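PDB 4CDB: listeriolysin O from Listeria monocytogenes, which binds cholesterol-containing host membranes, changes conformation and inserts as an oligomeric pore complex that lyses the cell. Local coordinates for residues V45-R51 with V63-K67; T115-D119 with A143-V148; P160-A164 with G335-N339. All coordinates share one frame; numbering follows the deposited sequence.

Contact 1: V45-R51 with V63-K67; sequences VTNVPPR and VEKKK
Lys65 lays its aliphatic chain across the ring of Pro49 at roughly a right angle, with Lys65 CD 3.6 Å from Pro49 CG. That chain runs straight as far as CE and then bends (chi4 -60°), which takes the ammonium away from the proline to hydrogen bonds with Ser202 O and Thr371 OG1. Val48 divides its two methyls between Lys65 and Lys67. Val48 CG1, anti to the backbone N, rests 3.4 Å from Lys65 O, while Val48 CG2 meets Lys67 CB at 3.7 Å. Lys67 is fully extended and passes Val45 in the opposite direction; its NZ forms a weak, long ion pair with Glu367, whose carboxylate also accepts a hydrogen bond from Val45 N. At the other end Arg51 and Glu64 lie side by side and point the same way, guanidinium and carboxylate planes 24° apart. Their salt bridge is long (Arg51 NH1 to Glu64 OE2 3.6 Å), and Arg51 NE is held by Gly406 O.

The two backbones run 151° apart yet share no direct hydrogen bond. Water fills the role instead: one molecule donates to Pro49 O (3.1 Å) and accepts from Lys65 N (3.1 Å), and a second donates to both Pro50 O (3.1 Å) and Val63 O (2.7 Å). Both prolines lack an N-H to offer. This is an irregular loop, bridged by water to strand 59-74, that leads into the hairpin of strands 52-56 and 59-74, on the long sheet with strand 362-385 that is characteristic of the elongated cholesterol-dependent cytolysin fold.

Contact 2: T115-D119 with A143-V148; sequences TLSID and AVNTLV
Leu116 and Ile118 stand up from strand 114-118 and receive Leu147 of helix 137-152 between them, the layered alpha/beta packing of a helix against one face of a sheet. The evidence lies in the short axes, which approach to 9.1 Å and cross at -38°, and in the burial of all seven touching residues. Ser117, between the two aliphatic residues, directs its CB away from the helix and leaves only backbone in the dip, over which the CD1 methyl of Leu147 settles. Walls form on its two flanks: Leu116 CB is 4.4 Å from Leu147 CD1, and Ile118 CB is 4.0 Å from the same methyl.

The strand's own bumps have hollows to fill in return. Leu116 reaches outward past Leu147, and its CD1 lands on the small Ala143 CB at 3.8 Å; Val144 CG2 closes that pocket at 4.3 Å from Leu116 CD1. One helical turn on, the pattern repeats around Ile118. Its CG1 is anti to the backbone N (chi1 -162°), which sends CD1 across Val148 at about a right angle, to 4.0 Å from Val148 CG2, while Ile118 slides past Leu147 in the opposite direction. Ala143 and Leu147, one turn apart and joined by an i to i+4 backbone bond, direct their CB atoms at the strand, while Val144 and Val148, joined in the same way, touch it from the flank.

Neighbouring strands widen the floor: Leu147 also touches Ile130, Ala143 touches Val132, and Val148 touches Tyr218. Within the dip, the Leu147 CD1 methyl also lies 4.1 Å from Ile118 N.

Contact 3: P160-A164 with G335-N339; sequences PNVSA and GATFN
Ala164 and Ala336 are joined through their backbones: Ala164 N donates to Ala336 O at 2.8 Å. The bond is well aligned, with an N-H...O angle of 162° and a C=O...N angle of 162°. Two carbons also approach the same oxygen, Ser163 CA at 3.5 Å in a CA-H...O contact and Ala164 CB, whose methyl points toward the other segment, also at 3.5 Å from Ala336 O.

Thr337 supplies the main side-chain contact. Its CG2 lies anti to the backbone N, and this puts the methyl, not the hydroxyl, against the loop at residues 160-162. There it meets carbonyls and backbone carbon: Thr337 CG2 is 3.9 Å from Pro160 O, 4.0 Å from Asn161 CA and 4.1 Å from Val162 O. The Asn161 amide approaches the same methyl, ND2 to Thr337 CG2 being 4.3 Å. Ser163 directs its CB away from residues 335-339 overall, yet Ser163 CB remains 4.2 Å from Ala336 O.

Phe338 leads its ring away from residues 160-164, toward Tyr217, where the two rings meet with planes inclined at about 35°. The hydroxyl of Tyr217 is hydrogen-bonded to Gly335 O, and Ala164 packs on that tyrosine as well. Strand 207-222, through Tyr217, thus contacts both loops.

Chemically, then, the join rests on one short, straight backbone bond and a methyl set among carbonyls. No charged group takes part, and since donor and acceptor both belong to the main chain, the polar part of the contact probably depends chiefly on the path of the two loops.

Overall arrangement
From the N terminus the three contacts follow in series, none nested in or crossing another. Contact 1 closes a short span that holds the hairpin of strands 52-56 and 59-74, laying the loop after strand 39-41 beside strand 59-74. Contact 2 closes next, joining strand 114-118 to helix 137-152. Contact 3 closes the longest span, bringing the loop before strand 165-172 to the loop before strand 345-353, with 170 residues between. Contacts 2 and 3 have centres 18 Å apart and touch, Val148 CG1 to Phe338 CZ at 4.3 Å, both near strand 207-222. Contact 1 lies on the opposite side of the chain's centre, about 51 Å and 46 Å from them between centres.

Contact 1: V45-R51 with V63-K67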
loop_
_atom_site.group_PDB
_atom_site.type_symbol
_atom_site.label_atom_id
_atom_site.label_comp_id
_atom_site.label_asym_id
_atom_site.label_seq_id
_atom_site.Cartn_x
_atom_site.Cartn_y
_atom_site.Cartn_z
ATOM N N VAL A 45 7.487 -12.802 12.860
ATOM C CA VAL A 45 7.562 -11.920 14.024
ATOM C C VAL A 45 7.680 -12.734 15.306
ATOM O O VAL A 45 6.726 -13.389 15.724
ATOM C CB VAL A 45 6.339 -10.992 14.123
ATOM C CG1 VAL A 45 6.389 -10.186 15.417
ATOM C CG2 VAL A 45 6.280 -10.071 12.919
ATOM N N THR A 46 8.855 -12.688 15.925
ATOM C CA THR A 46 9.123 -13.461 17.134
ATOM C C THR A 46 8.458 -12.851 18.366
ATOM O O THR A 46 7.978 -13.571 19.242
ATOM C CB THR A 46 10.636 -13.583 17.403
ATOM O OG1 THR A 46 11.200 -12.276 17.566
ATOM C CG2 THR A 46 11.334 -14.293 16.251
ATOM N N ASN A 47 8.439 -11.524 18.433
ATOM C CA ASN A 47 7.881 -10.829 19.586
ATOM C C ASN A 47 7.432 -9.415 19.238
ATOM O O ASN A 47 7.872 -8.848 18.239
ATOM C CB ASN A 47 8.905 -10.787 20.723
ATOM C CG ASN A 47 10.051 -9.833 20.443
ATOM O OD1 ASN A 47 10.060 -8.699 20.922
ATOM N ND2 ASN A 47 11.022 -10.288 19.659
ATOM N N VAL A 48 6.561 -8.850 20.069
ATOM C CA VAL A 48 6.079 -7.490 19.863
ATOM C C VAL A 48 6.455 -6.593 21.040
ATOM O O VAL A 48 6.082 -6.876 22.179
ATOM C CB VAL A 48 4.551 -7.459 19.675
ATOM C CG1 VAL A 48 4.049 -6.021 19.617
ATOM C CG2 VAL A 48 4.156 -8.226 18.421
ATOM N N PRO A 49 7.201 -5.510 20.763
ATOM C CA PRO A 49 7.625 -4.564 21.801
ATOM C C PRO A 49 6.428 -3.953 22.523
ATOM O O PRO A 49 5.422 -3.641 21.884
ATOM C CB PRO A 49 8.373 -3.487 21.010
ATOM C CG PRO A 49 8.817 -4.174 19.758
ATOM C CD PRO A 49 7.711 -5.132 19.433
ATOM N N PRO A 50 6.538 -3.782 23.848
ATOM C CA PRO A 50 5.429 -3.285 24.667
ATOM C C PRO A 50 5.028 -1.855 24.313
ATOM O O PRO A 50 5.825 -1.101 23.754
ATOM C CB PRO A 50 5.993 -3.342 26.090
ATOM C CG PRO A 50 7.476 -3.281 25.916
ATOM C CD PRO A 50 7.754 -4.021 24.644
ATOM N N ARG A 51 3.786 -1.498 24.626
ATOM C CA ARG A 51 3.308 -0.132 24.446
ATOM C C ARG A 51 4.147 0.817 25.294
ATOM O O ARG A 51 4.479 0.506 26.438
ATOM C CB ARG A 51 1.834 -0.031 24.848
ATOM C CG ARG A 51 1.295 1.391 24.942
ATOM C CD ARG A 51 -0.190 1.406 25.296
ATOM N NE ARG A 51 -0.476 0.645 26.509
ATOM C CZ ARG A 51 -1.692 0.482 27.021
ATOM N NH1 ARG A 51 -2.743 1.029 26.427
ATOM N NH2 ARG A 51 -1.858 -0.229 28.129
ATOM N N VAL A 63 2.970 5.107 21.747
ATOM C CA VAL A 63 3.274 4.234 20.617
ATOM C C VAL A 63 2.845 2.795 20.888
ATOM O O VAL A 63 3.318 2.167 21.837
ATOM C CB VAL A 63 4.782 4.253 20.272
ATOM C CG1 VAL A 63 5.077 3.300 19.121
ATOM C CG2 VAL A 63 5.234 5.668 19.935
ATOM N N GLU A 64 1.944 2.285 20.051
ATOM C CA GLU A 64 1.469 0.909 20.163
ATOM C C GLU A 64 1.930 0.048 18.986
ATOM O O GLU A 64 2.079 0.538 17.865
ATOM C CB GLU A 64 -0.058 0.869 20.275
ATOM C CG GLU A 64 -0.597 1.190 21.660
ATOM C CD GLU A 64 -2.106 1.059 21.744
ATOM O OE1 GLU A 64 -2.776 1.235 20.704
ATOM O OE2 GLU A 64 -2.622 0.782 22.847
ATOM N N LYS A 65 2.156 -1.235 19.255
ATOM C CA LYS A 65 2.570 -2.178 18.222
ATOM C C LYS A 65 1.714 -3.441 18.270
ATOM O O LYS A 65 1.390 -3.939 19.350
ATOM C CB LYS A 65 4.052 -2.533 18.379
ATOM C CG LYS A 65 4.999 -1.360 18.196
ATOM C CD LYS A 65 6.449 -1.791 18.341
ATOM C CE LYS A 65 7.399 -0.616 18.178
ATOM N NZ LYS A 65 7.258 0.035 16.846
ATOM N N LYS A 66 1.347 -3.947 17.096
ATOM C CA LYS A 66 0.564 -5.173 16.995
ATOM C C LYS A 66 1.122 -6.090 15.909
ATOM O O LYS A 66 1.567 -5.627 14.858
ATOM C CB LYS A 66 -0.909 -4.856 16.716
ATOM C CG LYS A 66 -1.814 -6.087 16.694
ATOM C CD LYS A 66 -3.165 -5.810 16.041
ATOM C CE LYS A 66 -4.183 -5.246 17.022
ATOM N NZ LYS A 66 -3.909 -3.831 17.392
ATOM N N LYS A 67 1.099 -7.391 16.174
ATOM C CA LYS A 67 1.535 -8.375 15.194
ATOM C C LYS A 67 0.429 -8.621 14.173
ATOM O O LYS A 67 -0.704 -8.941 14.540
ATOM C CB LYS A 67 1.903 -9.685 15.887
ATOM C CG LYS A 67 2.320 -10.794 14.941
ATOM C CD LYS A 67 2.520 -12.101 15.686
ATOM C CE LYS A 67 2.880 -13.227 14.732
ATOM N NZ LYS A 67 2.969 -14.540 15.430
HETATM O O HOH W 1 2.573 -2.479 22.091
HETATM O O HOH W 2 5.576 0.721 21.283
#

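Contact 2: T115-D119 with A143-V148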
loop_
_atom_site.group_PDB
_atom_site.type_symbol
_atom_site.label_atom_id
_atom_site.label_comp_id
_atom_site.label_asym_id
_atom_site.label_seq_id
_atom_site.Cartn_x
_atom_site.Cartn_y
_atom_site.Cartn_z
ATOM N N THR A 115 0.033 -19.113 -31.516
ATOM C CA THR A 115 -0.876 -18.065 -31.964
ATOM C C THR A 115 -1.023 -17.002 -30.884
ATOM O O THR A 115 -1.356 -17.311 -29.738
ATOM C CB THR A 115 -2.270 -18.618 -32.321
ATOM O OG1 THR A 115 -2.148 -19.595 -33.361
ATOM C CG2 THR A 115 -3.185 -17.498 -32.799
ATOM N N LEU A 116 -0.763 -15.752 -31.256
ATOM C CA LEU A 116 -0.960 -14.625 -30.351
ATOM C C LEU A 116 -2.303 -13.961 -30.624
ATOM O O LEU A 116 -2.754 -13.892 -31.769
ATOM C CB LEU A 116 0.161 -13.599 -30.513
ATOM C CG LEU A 116 1.550 -14.043 -30.055
ATOM C CD1 LEU A 116 2.566 -12.941 -30.307
ATOM C CD2 LEU A 116 1.532 -14.441 -28.583
ATOM N N SER A 117 -2.941 -13.478 -29.564
ATOM C CA SER A 117 -4.216 -12.784 -29.683
ATOM C C SER A 117 -4.244 -11.540 -28.799
ATOM O O SER A 117 -3.711 -11.549 -27.686
ATOM C CB SER A 117 -5.370 -13.719 -29.321
ATOM O OG SER A 117 -6.598 -13.019 -29.270
ATOM N N ILE A 118 -4.861 -10.472 -29.299
ATOM C CA ILE A 118 -4.916 -9.204 -28.575
ATOM C C ILE A 118 -6.366 -8.838 -28.259
ATOM O O ILE A 118 -7.277 -9.185 -29.015
ATOM C CB ILE A 118 -4.219 -8.074 -29.376
ATOM C CG1 ILE A 118 -3.885 -6.883 -28.472
ATOM C CG2 ILE A 118 -5.062 -7.644 -30.578
ATOM C CD1 ILE A 118 -2.917 -5.900 -29.100
ATOM N N ASP A 119 -6.582 -8.140 -27.145
ATOM C CA ASP A 119 -7.939 -7.842 -26.691
ATOM C C ASP A 119 -8.407 -6.410 -26.973
ATOM O O ASP A 119 -9.346 -5.926 -26.337
ATOM C CB ASP A 119 -8.078 -8.151 -25.198
ATOM C CG ASP A 119 -7.235 -7.235 -24.330
ATOM O OD1 ASP A 119 -6.305 -6.596 -24.863
ATOM O OD2 ASP A 119 -7.500 -7.159 -23.111
ATOM N N ALA A 143 5.501 -9.478 -33.666
ATOM C CA ALA A 143 4.117 -9.891 -33.860
ATOM C C ALA A 143 3.161 -9.044 -33.023
ATOM O O ALA A 143 2.051 -8.734 -33.457
ATOM C CB ALA A 143 3.950 -11.362 -33.529
ATOM N N VAL A 144 3.595 -8.682 -31.821
ATOM C CA VAL A 144 2.804 -7.821 -30.949
ATOM C C VAL A 144 2.609 -6.452 -31.601
ATOM O O VAL A 144 1.493 -5.934 -31.661
ATOM C CB VAL A 144 3.472 -7.651 -29.569
ATOM C CG1 VAL A 144 2.778 -6.558 -28.768
ATOM C CG2 VAL A 144 3.468 -8.975 -28.808
ATOM N N ASN A 145 3.702 -5.878 -32.095
ATOM C CA ASN A 145 3.654 -4.595 -32.788
ATOM C C ASN A 145 2.777 -4.642 -34.035
ATOM O O ASN A 145 2.159 -3.643 -34.407
ATOM C CB ASN A 145 5.064 -4.127 -33.153
ATOM C CG ASN A 145 5.936 -3.901 -31.934
ATOM O OD1 ASN A 145 5.433 -3.701 -30.826
ATOM N ND2 ASN A 145 7.248 -3.927 -32.130
ATOM N N THR A 146 2.731 -5.806 -34.677
ATOM C CA THR A 146 1.910 -5.997 -35.868
ATOM C C THR A 146 0.423 -5.929 -35.523
ATOM O O THR A 146 -0.362 -5.310 -36.241
ATOM C CB THR A 146 2.229 -7.337 -36.563
ATOM O OG1 THR A 146 3.633 -7.410 -36.845
ATOM C CG2 THR A 146 1.446 -7.472 -37.861
ATOM N N LEU A 147 0.045 -6.562 -34.416
ATOM C CA LEU A 147 -1.340 -6.539 -33.948
ATOM C C LEU A 147 -1.781 -5.136 -33.535
ATOM O O LEU A 147 -2.897 -4.712 -33.842
ATOM C CB LEU A 147 -1.531 -7.512 -32.781
ATOM C CG LEU A 147 -1.448 -9.009 -33.095
ATOM C CD1 LEU A 147 -1.637 -9.830 -31.828
ATOM C CD2 LEU A 147 -2.473 -9.405 -34.151
ATOM N N VAL A 148 -0.904 -4.423 -32.833
ATOM C CA VAL A 148 -1.198 -3.067 -32.379
ATOM C C VAL A 148 -1.393 -2.114 -33.559
ATOM O O VAL A 148 -2.308 -1.291 -33.561
ATOM C CB VAL A 148 -0.089 -2.530 -31.447
ATOM C CG1 VAL A 148 -0.240 -1.035 -31.230
ATOM C CG2 VAL A 148 -0.104 -3.268 -30.113
#

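Contact 3: P160-A164 with G335-N339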
loop_
_atom_site.group_PDB
_atom_site.type_symbol
_atom_site.label_atom_id
_atom_site.label_comp_id
_atom_site.label_asym_id
_atom_site.label_seq_id
_atom_site.Cartn_x
_atom_site.Cartn_y
_atom_site.Cartn_z
ATOM N N PRO A 160 -12.291 6.290 -30.242
ATOM C CA PRO A 160 -11.375 7.365 -29.841
ATOM C C PRO A 160 -10.908 7.250 -28.390
ATOM O O PRO A 160 -9.704 7.269 -28.135
ATOM C CB PRO A 160 -12.216 8.632 -30.031
ATOM C CG PRO A 160 -13.631 8.173 -29.939
ATOM C CD PRO A 160 -13.647 6.792 -30.526
ATOM N N ASN A 161 -11.848 7.130 -27.456
ATOM C CA ASN A 161 -11.508 7.133 -26.038
ATOM C C ASN A 161 -11.898 5.857 -25.301
ATOM O O ASN A 161 -12.844 5.849 -24.511
ATOM C CB ASN A 161 -12.134 8.345 -25.344
ATOM C CG ASN A 161 -11.778 9.651 -26.024
ATOM O OD1 ASN A 161 -12.531 10.157 -26.856
ATOM N ND2 ASN A 161 -10.622 10.204 -25.676
ATOM N N VAL A 162 -11.167 4.779 -25.559
ATOM C CA VAL A 162 -11.345 3.554 -24.793
ATOM C C VAL A 162 -10.487 3.603 -23.536
ATOM O O VAL A 162 -9.259 3.541 -23.608
ATOM C CB VAL A 162 -11.000 2.304 -25.618
ATOM C CG1 VAL A 162 -12.266 1.685 -26.195
ATOM C CG2 VAL A 162 -10.003 2.649 -26.718
ATOM N N SER A 163 -11.142 3.725 -22.386
ATOM C CA SER A 163 -10.440 3.840 -21.114
ATOM C C SER A 163 -9.603 2.599 -20.821
ATOM O O SER A 163 -9.994 1.478 -21.150
ATOM C CB SER A 163 -11.426 4.092 -19.971
ATOM O OG SER A 163 -12.342 3.019 -19.842
ATOM N N ALA A 164 -8.444 2.814 -20.212
ATOM C CA ALA A 164 -7.559 1.720 -19.847
ATOM C C ALA A 164 -8.178 0.901 -18.725
ATOM O O ALA A 164 -8.986 1.409 -17.952
ATOM C CB ALA A 164 -6.206 2.260 -19.421
ATOM N N GLY A 335 -2.821 9.403 -19.074
ATOM C CA GLY A 335 -2.602 8.008 -19.406
ATOM C C GLY A 335 -3.822 7.119 -19.272
ATOM O O GLY A 335 -3.730 5.904 -19.445
ATOM N N ALA A 336 -4.969 7.720 -18.970
ATOM C CA ALA A 336 -6.206 6.965 -18.803
ATOM C C ALA A 336 -6.701 6.387 -20.126
ATOM O O ALA A 336 -7.465 5.422 -20.145
ATOM C CB ALA A 336 -7.279 7.836 -18.173
ATOM N N THR A 337 -6.262 6.987 -21.229
ATOM C CA THR A 337 -6.656 6.532 -22.559
ATOM C C THR A 337 -5.448 6.185 -23.434
ATOM O O THR A 337 -4.536 6.994 -23.609
ATOM C CB THR A 337 -7.546 7.577 -23.270
ATOM O OG1 THR A 337 -8.809 7.665 -22.599
ATOM C CG2 THR A 337 -7.779 7.186 -24.721
ATOM N N PHE A 338 -5.454 4.972 -23.977
ATOM C CA PHE A 338 -4.385 4.495 -24.848
ATOM C C PHE A 338 -4.309 5.276 -26.159
ATOM O O PHE A 338 -5.332 5.582 -26.772
ATOM C CB PHE A 338 -4.583 3.002 -25.132
ATOM C CG PHE A 338 -3.723 2.465 -26.244
ATOM C CD1 PHE A 338 -2.342 2.427 -26.124
ATOM C CD2 PHE A 338 -4.303 1.968 -27.401
ATOM C CE1 PHE A 338 -1.556 1.922 -27.147
ATOM C CE2 PHE A 338 -3.523 1.461 -28.426
ATOM C CZ PHE A 338 -2.149 1.438 -28.297
ATOM N N ASN A 339 -3.089 5.605 -26.577
ATOM C CA ASN A 339 -2.874 6.231 -27.878
ATOM C C ASN A 339 -1.577 5.759 -28.537
ATOM O O ASN A 339 -0.731 5.144 -27.888
ATOM C CB ASN A 339 -2.911 7.759 -27.770
ATOM C CG ASN A 339 -1.575 8.353 -27.372
ATOM O OD1 ASN A 339 -0.728 8.626 -28.223
ATOM N ND2 ASN A 339 -1.384 8.565 -26.075
#